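PDB 6ORM: peruvianin-I from Thevetia peruviana, which probably cleaves peptide bonds as a cysteine peptidase of the plant's latex, although its chain belongs to the cupin-type germin-like proteins. Local coordinates for residues 107-112 / 134-139; 86-91 / 158-163; 44-49 / 74-79. All coordinates share one frame; numbering follows the deposited sequence.

Contact 1 of 3, residues 107-112 / 134-139; sequences GFYSTN and MHFTVN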
# COMPACT_ATOMS: atom_id res chain seq x y z
N GLY A 107 -11.50 -5.12 -25.56
CA GLY A 107 -12.58 -4.71 -24.69
C GLY A 107 -12.48 -5.32 -23.31
O GLY A 107 -11.85 -6.36 -23.11
N PHE A 108 -13.12 -4.66 -22.34
CA PHE A 108 -13.30 -5.20 -21.00
C PHE A 108 -14.73 -4.96 -20.55
O PHE A 108 -15.43 -4.07 -21.05
CB PHE A 108 -12.30 -4.59 -20.00
CG PHE A 108 -12.64 -3.20 -19.54
CD1 PHE A 108 -13.48 -2.98 -18.45
CD2 PHE A 108 -12.09 -2.09 -20.17
CE1 PHE A 108 -13.79 -1.70 -18.03
CE2 PHE A 108 -12.39 -0.81 -19.75
CZ PHE A 108 -13.24 -0.61 -18.68
N TYR A 109 -15.17 -5.77 -19.59
CA TYR A 109 -16.49 -5.67 -18.98
C TYR A 109 -16.36 -5.12 -17.56
O TYR A 109 -15.51 -5.58 -16.79
CB TYR A 109 -17.20 -7.03 -18.94
CG TYR A 109 -17.35 -7.69 -20.29
CD1 TYR A 109 -16.30 -8.41 -20.85
CD2 TYR A 109 -18.54 -7.61 -21.00
CE1 TYR A 109 -16.44 -9.02 -22.08
CE2 TYR A 109 -18.68 -8.22 -22.23
CZ TYR A 109 -17.63 -8.92 -22.77
OH TYR A 109 -17.76 -9.53 -23.99
N SER A 110 -17.21 -4.15 -17.22
CA SER A 110 -17.22 -3.62 -15.87
C SER A 110 -17.99 -4.54 -14.93
O SER A 110 -18.64 -5.50 -15.35
CB SER A 110 -17.82 -2.22 -15.85
OG SER A 110 -19.24 -2.27 -15.88
N THR A 111 -17.92 -4.24 -13.63
CA THR A 111 -18.68 -4.97 -12.63
C THR A 111 -20.12 -4.49 -12.52
O THR A 111 -20.86 -4.99 -11.66
CB THR A 111 -18.00 -4.87 -11.26
OG1 THR A 111 -17.89 -3.49 -10.88
CG2 THR A 111 -16.60 -5.50 -11.30
N ASN A 112 -20.53 -3.53 -13.34
CA ASN A 112 -21.89 -3.01 -13.34
C ASN A 112 -22.65 -3.67 -14.50
O ASN A 112 -22.71 -3.14 -15.61
CB ASN A 112 -21.90 -1.49 -13.46
CG ASN A 112 -23.29 -0.91 -13.32
OD1 ASN A 112 -24.23 -1.59 -12.91
ND2 ASN A 112 -23.44 0.37 -13.68
N MET A 134 -12.74 -8.74 -16.57
CA MET A 134 -12.79 -9.62 -17.73
C MET A 134 -12.55 -8.83 -19.01
O MET A 134 -13.14 -7.76 -19.20
CB MET A 134 -14.14 -10.33 -17.78
CG MET A 134 -14.35 -11.33 -18.90
SD MET A 134 -15.87 -12.26 -18.65
CE MET A 134 -17.05 -10.92 -18.51
N HIS A 135 -11.69 -9.34 -19.88
CA HIS A 135 -11.33 -8.64 -21.10
C HIS A 135 -11.02 -9.64 -22.20
O HIS A 135 -10.99 -10.86 -21.98
CB HIS A 135 -10.13 -7.70 -20.87
CG HIS A 135 -8.88 -8.40 -20.43
ND1 HIS A 135 -8.58 -8.62 -19.10
CD2 HIS A 135 -7.86 -8.92 -21.14
CE1 HIS A 135 -7.42 -9.25 -19.02
NE2 HIS A 135 -6.96 -9.45 -20.24
N PHE A 136 -10.80 -9.12 -23.40
CA PHE A 136 -10.52 -9.95 -24.56
C PHE A 136 -9.81 -9.12 -25.62
O PHE A 136 -9.88 -7.88 -25.62
CB PHE A 136 -11.80 -10.55 -25.15
CG PHE A 136 -12.77 -9.53 -25.68
CD1 PHE A 136 -12.65 -9.03 -26.97
CD2 PHE A 136 -13.80 -9.06 -24.88
CE1 PHE A 136 -13.53 -8.08 -27.45
CE2 PHE A 136 -14.69 -8.12 -25.36
CZ PHE A 136 -14.56 -7.63 -26.64
N THR A 137 -9.15 -9.82 -26.54
CA THR A 137 -8.63 -9.23 -27.76
C THR A 137 -8.97 -10.15 -28.92
O THR A 137 -8.83 -11.38 -28.82
CB THR A 137 -7.11 -9.03 -27.69
OG1 THR A 137 -6.76 -8.40 -26.45
CG2 THR A 137 -6.63 -8.17 -28.84
N VAL A 138 -9.43 -9.57 -30.03
CA VAL A 138 -9.70 -10.31 -31.26
C VAL A 138 -8.93 -9.64 -32.39
O VAL A 138 -8.94 -8.41 -32.52
CB VAL A 138 -11.21 -10.37 -31.58
CG1 VAL A 138 -11.46 -11.15 -32.87
CG2 VAL A 138 -11.98 -10.99 -30.42
N ASN A 139 -8.28 -10.46 -33.21
CA ASN A 139 -7.58 -9.98 -34.41
C ASN A 139 -8.60 -9.70 -35.51
O ASN A 139 -9.27 -10.63 -35.99
CB ASN A 139 -6.56 -11.03 -34.86
CG ASN A 139 -5.66 -10.53 -35.97
OD1 ASN A 139 -5.89 -9.47 -36.55
ND2 ASN A 139 -4.63 -11.31 -36.29
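The Phe136 ring has the backbone of Gly107 over one face, with Gly107 CA 4.3 Å from the ring centroid and 22° off its normal. At the edge of the same ring, in its plane, comes Tyr109, whose CE1 lies 3.8 Å from Phe136 CE2; the two side chains cross at about a right angle. Lacking a side chain, Gly107 lets Phe136 settle over its backbone. The Tyr109 ring is met obliquely by Met134: a bend at chi3 (55°) places Met134 CE 3.5 Å from Tyr109 CD1, and Met134 SD lies obliquely to the same ring, 5.2 Å from its centroid, a Met-aromatic contact. Along the backbone, Tyr109 N donates to Met134 O (2.9 Å), while Gly107 and Phe136 exchange two backbone bonds as an antiparallel hydrogen-bonded pair. An alanine in place of Tyr109 would probably leave the methyl of Met134 and the edge of Phe136 without their aromatic partner and open a gap between them. Gln159 of a neighbouring subunit packs on both Tyr109 and Met134. Leu116 and Val118 of strand 116-121 touch Phe136, and strand 104-109 runs between 116-121 and 135-139 in this antiparallel cupin sheet.

Contact 2 of 3, residues 86-91 / 158-163; sequences QFRTNP and GQIVGL
Phe87 meets Val161 and Gly162 together, and here the two strands are most closely knit. Phe87 O accepts a nearly straight bond from Val161 N (2.7 Å, 171°) and a second, weak one from Gly162 N, so one carbonyl oxygen serves two successive amides. Phe87 N in turn donates to Gly162 O (3.1 Å) from well above the carbonyl plane, a bent bond (143°), as is consistent with the bulge. The Phe87 ring also turns its edge to the backbone, with CD2 3.7 Å from Gly162 C. One step on, the register is regular again, and Thr89 and Gln159 bond in both directions, Thr89 N to Gln159 O at 3.0 Å. On the Phe87 and Thr89 face, the Thr89 methyl CG2 reaches Val161 CG2 at 3.9 Å, the two side chains crossing at about a right angle.

The other face is less enclosed. There Arg88, extended from CG to NE, lies side by side with Ile160 and lays its guanidinium flat over it, NH1 coming 3.4 Å from Ile160 CG1; Thr85 O takes the hydrogen bond of Arg88 NE and so helps fix the plane. The Gly158 end is slacker still: exposed Gly158 meets Pro91 only through CD, 3.9 Å from Gly158 N. At the other end, exposed Leu163 starts away from the facing strand and packs on Trp52.

Val161 packs on Val161 of a neighbouring subunit, whose Asn114 ND2 bonds to Ile160 O. Two successive residues opposite one, as at Phe87, make a classic beta bulge, set here in the short antiparallel strand pair 87-89 and 159-162 of the cupin domain.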
# COMPACT_ATOMS: atom_id res chain seq x y z
N GLN A 86 -9.81 -15.27 -26.10
CA GLN A 86 -10.93 -15.73 -25.29
C GLN A 86 -11.11 -14.71 -24.17
O GLN A 86 -10.46 -13.66 -24.17
CB GLN A 86 -10.71 -17.15 -24.74
CG GLN A 86 -10.06 -18.13 -25.72
CD GLN A 86 -10.88 -18.36 -26.98
OE1 GLN A 86 -11.77 -19.20 -27.00
NE2 GLN A 86 -10.56 -17.62 -28.04
N PHE A 87 -12.03 -14.96 -23.25
CA PHE A 87 -12.24 -14.05 -22.14
C PHE A 87 -11.23 -14.34 -21.03
O PHE A 87 -11.13 -15.47 -20.56
CB PHE A 87 -13.68 -14.17 -21.62
CG PHE A 87 -14.71 -13.84 -22.66
CD1 PHE A 87 -14.85 -12.54 -23.13
CD2 PHE A 87 -15.53 -14.83 -23.18
CE1 PHE A 87 -15.80 -12.23 -24.08
CE2 PHE A 87 -16.48 -14.52 -24.13
CZ PHE A 87 -16.61 -13.22 -24.59
N ARG A 88 -10.49 -13.31 -20.62
CA ARG A 88 -9.40 -13.49 -19.68
C ARG A 88 -9.43 -12.39 -18.62
O ARG A 88 -10.05 -11.34 -18.80
CB ARG A 88 -8.04 -13.48 -20.40
CG ARG A 88 -7.78 -14.75 -21.21
CD ARG A 88 -6.38 -14.78 -21.81
NE ARG A 88 -6.28 -15.80 -22.85
CZ ARG A 88 -5.47 -16.85 -22.80
NH1 ARG A 88 -4.67 -17.02 -21.75
NH2 ARG A 88 -5.45 -17.73 -23.79
N THR A 89 -8.76 -12.66 -17.50
CA THR A 89 -8.54 -11.68 -16.46
C THR A 89 -7.06 -11.64 -16.10
O THR A 89 -6.33 -12.62 -16.27
CB THR A 89 -9.34 -11.99 -15.18
OG1 THR A 89 -8.88 -13.23 -14.61
CG2 THR A 89 -10.83 -12.08 -15.48
N ASN A 90 -6.63 -10.48 -15.60
CA ASN A 90 -5.36 -10.34 -14.89
C ASN A 90 -5.69 -10.04 -13.44
O ASN A 90 -5.93 -8.88 -13.08
CB ASN A 90 -4.51 -9.22 -15.50
CG ASN A 90 -4.14 -9.50 -16.95
OD1 ASN A 90 -4.60 -8.81 -17.86
ND2 ASN A 90 -3.31 -10.51 -17.16
N PRO A 91 -5.72 -11.05 -12.57
CA PRO A 91 -6.33 -10.86 -11.24
C PRO A 91 -5.71 -9.77 -10.38
O PRO A 91 -6.43 -9.16 -9.58
CB PRO A 91 -6.17 -12.24 -10.59
CG PRO A 91 -6.09 -13.19 -11.74
CD PRO A 91 -5.36 -12.46 -12.82
N GLY A 158 -2.74 -14.67 -14.70
CA GLY A 158 -3.59 -14.72 -15.88
C GLY A 158 -4.52 -15.90 -15.80
O GLY A 158 -4.10 -17.00 -15.44
N GLN A 159 -5.79 -15.69 -16.13
CA GLN A 159 -6.79 -16.74 -16.01
C GLN A 159 -7.72 -16.68 -17.21
O GLN A 159 -8.23 -15.60 -17.54
CB GLN A 159 -7.59 -16.58 -14.70
CG GLN A 159 -8.67 -17.62 -14.48
CD GLN A 159 -8.93 -17.84 -13.00
OE1 GLN A 159 -8.60 -18.89 -12.45
NE2 GLN A 159 -9.51 -16.84 -12.35
N ILE A 160 -7.95 -17.82 -17.85
CA ILE A 160 -8.98 -17.91 -18.88
C ILE A 160 -10.31 -18.11 -18.17
O ILE A 160 -10.49 -19.05 -17.40
CB ILE A 160 -8.71 -19.05 -19.87
CG1 ILE A 160 -7.40 -18.80 -20.63
CG2 ILE A 160 -9.87 -19.17 -20.85
CD1 ILE A 160 -7.02 -19.94 -21.55
N VAL A 161 -11.25 -17.22 -18.46
CA VAL A 161 -12.48 -17.11 -17.69
C VAL A 161 -13.73 -17.50 -18.49
O VAL A 161 -14.76 -17.83 -17.88
CB VAL A 161 -12.59 -15.67 -17.14
CG1 VAL A 161 -13.81 -14.95 -17.66
CG2 VAL A 161 -12.41 -15.65 -15.62
N GLY A 162 -13.65 -17.52 -19.82
CA GLY A 162 -14.73 -17.91 -20.71
C GLY A 162 -14.16 -18.08 -22.10
O GLY A 162 -12.99 -17.76 -22.34
N LEU A 163 -14.99 -18.56 -23.02
CA LEU A 163 -14.45 -19.06 -24.28
C LEU A 163 -14.74 -18.20 -25.51
O LEU A 163 -13.80 -17.89 -26.24
CB LEU A 163 -14.93 -20.50 -24.52
CG LEU A 163 -14.11 -21.54 -23.74
CD1 LEU A 163 -14.34 -22.95 -24.26
CD2 LEU A 163 -12.62 -21.20 -23.76

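Contact 3 of 3, residues 44-49 / 74-79; sequences QAPSGF and INRCVL. With NAG (2-acetamido-2-deoxy-beta-D-glucopyranose), chain D; NAG (2-acetamido-2-deoxy-beta-D-glucopyranose), chain E; NAG (2-acetamido-2-deoxy-beta-D-glucopyranose), chain B; NAG (2-acetamido-2-deoxy-beta-D-glucopyranose), chain C.
Arg76 starts toward Gln44 with CG anti to its backbone N (chi1 -178°) and then bends at chi3 (64°), while Phe49 swings its ring toward Val78 with CG anti to its own carbonyl carbon. Between them they pin the loop 44-49 onto strand 73-79, part of the five-stranded antiparallel sheet of the cupin fold. Arg76 NH2 donates to Gln44 O at 2.8 Å, an almost straight bond (173°) lying in both the guanidinium and the carbonyl planes. Because NH2 also bonds to Thr57 OG1 on the adjacent strand 54-57, the guanidinium is probably held against rotation. Over one of its faces sits Pro46, with CD 3.6 Å from Arg76 NH2. The same proline ring turns its CG to Val78 CG2, 3.6 Å away, so that one proline ring touches both the charged and the aliphatic side chain.

Sugars line the loop as well. Ser47 N donates to O5 of the chain D N-acetylglucosamine (3.2 Å). The O6 hydroxyl of that sugar donates to the carbonyl oxygen of Ala45. A second glycan lies by the Phe49 ring, its chain E sugar bringing O5 to the ring edge 4.0 Å from Phe49 CZ. Both glycans are attached to this protein and are not bound ligands. Val78 takes the ring from the strand side: Phe49 CE2 lies 3.8 Å from Val78 CG1, and the ring edge points, in plane, at Val78 O, 3.5 Å from CE2.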
# COMPACT_ATOMS: atom_id res chain seq x y z
N GLN A 44 13.24 -13.54 -29.37
CA GLN A 44 12.72 -14.80 -29.88
C GLN A 44 11.28 -14.60 -30.32
O GLN A 44 10.43 -14.18 -29.52
CB GLN A 44 12.84 -15.88 -28.81
CG GLN A 44 14.14 -15.76 -28.03
CD GLN A 44 14.24 -16.74 -26.88
OE1 GLN A 44 13.45 -17.69 -26.79
NE2 GLN A 44 15.20 -16.52 -25.99
N ALA A 45 11.01 -14.89 -31.59
CA ALA A 45 9.66 -14.85 -32.12
C ALA A 45 8.79 -15.87 -31.41
O ALA A 45 9.29 -16.80 -30.77
CB ALA A 45 9.69 -15.12 -33.63
N PRO A 46 7.47 -15.71 -31.47
CA PRO A 46 6.58 -16.75 -30.95
C PRO A 46 6.95 -18.11 -31.52
O PRO A 46 7.09 -18.28 -32.73
CB PRO A 46 5.19 -16.30 -31.43
CG PRO A 46 5.31 -14.82 -31.49
CD PRO A 46 6.71 -14.55 -31.98
N SER A 47 7.13 -19.09 -30.63
CA SER A 47 7.49 -20.44 -31.04
C SER A 47 6.28 -21.31 -31.31
O SER A 47 6.43 -22.43 -31.81
CB SER A 47 8.37 -21.10 -29.98
OG SER A 47 7.70 -21.15 -28.73
N GLY A 48 5.08 -20.82 -30.99
CA GLY A 48 3.86 -21.57 -31.20
C GLY A 48 2.69 -20.74 -30.73
O GLY A 48 2.85 -19.65 -30.17
N PHE A 49 1.50 -21.27 -30.98
CA PHE A 49 0.27 -20.58 -30.64
C PHE A 49 -0.69 -21.58 -30.01
O PHE A 49 -0.62 -22.77 -30.29
CB PHE A 49 -0.37 -19.92 -31.87
CG PHE A 49 0.47 -18.82 -32.47
CD1 PHE A 49 1.51 -19.12 -33.34
CD2 PHE A 49 0.22 -17.50 -32.16
CE1 PHE A 49 2.28 -18.12 -33.88
CE2 PHE A 49 0.99 -16.49 -32.71
CZ PHE A 49 2.02 -16.80 -33.57
N ILE A 74 5.76 -6.73 -18.39
CA ILE A 74 5.31 -6.52 -19.76
C ILE A 74 5.21 -7.87 -20.45
O ILE A 74 6.12 -8.70 -20.36
CB ILE A 74 6.23 -5.55 -20.54
CG1 ILE A 74 5.62 -5.20 -21.90
CG2 ILE A 74 7.64 -6.10 -20.69
CD1 ILE A 74 6.30 -4.04 -22.60
N ASN A 75 4.08 -8.10 -21.13
CA ASN A 75 3.86 -9.32 -21.89
C ASN A 75 3.63 -8.95 -23.35
O ASN A 75 2.94 -7.98 -23.65
CB ASN A 75 2.65 -10.10 -21.36
CG ASN A 75 2.86 -10.61 -19.95
OD1 ASN A 75 3.97 -10.96 -19.55
ND2 ASN A 75 1.78 -10.66 -19.18
N ARG A 76 4.21 -9.74 -24.26
CA ARG A 76 3.96 -9.59 -25.68
C ARG A 76 2.93 -10.62 -26.12
O ARG A 76 3.08 -11.81 -25.84
CB ARG A 76 5.24 -9.75 -26.51
CG ARG A 76 5.01 -9.55 -28.00
CD ARG A 76 6.22 -9.96 -28.83
NE ARG A 76 6.52 -11.38 -28.72
CZ ARG A 76 7.70 -11.92 -28.99
NH1 ARG A 76 8.70 -11.17 -29.43
NH2 ARG A 76 7.88 -13.23 -28.86
N CYS A 77 1.89 -10.16 -26.81
CA CYS A 77 0.84 -11.02 -27.32
C CYS A 77 0.81 -10.92 -28.84
O CYS A 77 0.74 -9.82 -29.39
CB CYS A 77 -0.52 -10.65 -26.73
SG CYS A 77 -0.64 -10.74 -24.92
N VAL A 78 0.87 -12.07 -29.51
CA VAL A 78 0.76 -12.14 -30.96
C VAL A 78 -0.45 -13.00 -31.30
O VAL A 78 -0.60 -14.11 -30.77
CB VAL A 78 2.05 -12.71 -31.60
CG1 VAL A 78 1.89 -12.84 -33.11
CG2 VAL A 78 3.24 -11.83 -31.24
N LEU A 79 -1.30 -12.49 -32.18
CA LEU A 79 -2.51 -13.18 -32.60
C LEU A 79 -2.39 -13.52 -34.08
O LEU A 79 -2.18 -12.63 -34.91
CB LEU A 79 -3.75 -12.32 -32.35
CG LEU A 79 -4.20 -12.12 -30.90
CD1 LEU A 79 -5.28 -11.06 -30.82
CD2 LEU A 79 -4.68 -13.44 -30.31
C1 NAG D . 5.03 -18.22 -27.33
C2 NAG D . 5.12 -19.64 -26.81
C3 NAG D . 6.17 -19.72 -25.71
C4 NAG D . 7.49 -19.09 -26.15
C5 NAG D . 7.27 -17.73 -26.82
C6 NAG D . 8.53 -17.17 -27.45
C7 NAG D . 3.17 -21.12 -26.91
C8 NAG D . 1.85 -21.48 -26.28
N2 NAG D . 3.84 -20.11 -26.33
O3 NAG D . 6.37 -21.08 -25.35
O4 NAG D . 8.29 -18.85 -25.01
O5 NAG D . 6.28 -17.82 -27.85
O6 NAG D . 8.98 -17.96 -28.54
O7 NAG D . 3.61 -21.72 -27.88
C1 NAG E . 2.91 -14.68 -37.51
C2 NAG E . 3.52 -14.71 -38.91
C3 NAG E . 4.19 -16.06 -39.18
C4 NAG E . 5.20 -16.37 -38.08
C5 NAG E . 4.54 -16.26 -36.71
C6 NAG E . 5.52 -16.38 -35.57
C7 NAG E . 2.61 -13.32 -40.71
C8 NAG E . 1.50 -13.14 -41.71
N2 NAG E . 2.52 -14.40 -39.93
O3 NAG E . 4.83 -16.06 -40.45
O4 NAG E . 5.72 -17.68 -38.27
O5 NAG E . 3.92 -14.98 -36.55
O6 NAG E . 6.36 -15.24 -35.49
O7 NAG E . 3.54 -12.53 -40.62
C1 NAG B . 9.25 -19.90 -24.81
C2 NAG B . 10.24 -19.35 -23.78
C3 NAG B . 11.24 -20.43 -23.38
C4 NAG B . 10.53 -21.70 -22.94
C5 NAG B . 9.57 -22.14 -24.04
C6 NAG B . 8.76 -23.36 -23.68
C7 NAG B . 10.59 -16.93 -23.98
C8 NAG B . 11.41 -15.85 -24.62
N2 NAG B . 10.92 -18.18 -24.30
O3 NAG B . 12.04 -19.91 -22.31
O4 NAG B . 11.46 -22.75 -22.70
O5 NAG B . 8.64 -21.09 -24.31
O6 NAG B . 7.73 -23.05 -22.75
O7 NAG B . 9.66 -16.68 -23.21
C1 NAG C . 7.17 -17.77 -38.20
C2 NAG C . 7.49 -19.28 -38.04
C3 NAG C . 9.00 -19.57 -38.19
C4 NAG C . 9.66 -18.77 -39.30
C5 NAG C . 9.23 -17.31 -39.21
C6 NAG C . 9.82 -16.43 -40.29
C7 NAG C . 5.86 -20.33 -36.51
C8 NAG C . 5.58 -20.72 -35.09
N2 NAG C . 7.04 -19.74 -36.73
O3 NAG C . 9.15 -20.96 -38.47
O4 NAG C . 11.07 -18.86 -39.15
O5 NAG C . 7.81 -17.26 -39.34
O6 NAG C . 8.88 -16.20 -41.33
O7 NAG C . 5.06 -20.55 -37.42

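Contact 1 is the most buried of the three; contacts 2 and 3 are both partly buried, but only contact 3 carries sugar. The first two pair antiparallel strands through backbone bonds, whereas contact 3 sets an irregular loop on a strand and relies on a single side-chain bond and apolar packing. Contacts 1 and 2, with centres about 9 Å apart, touch directly: His135 N probably bonds to Arg88 O, joining strands 135-139 and 87-89, and both reach a neighbouring subunit. Contact 3 stands about 20 Å from contact 1, centre to centre, yet Leu79 of its strand packs against Thr137. Aromatic rings dominate contact 1, a beta bulge contact 2.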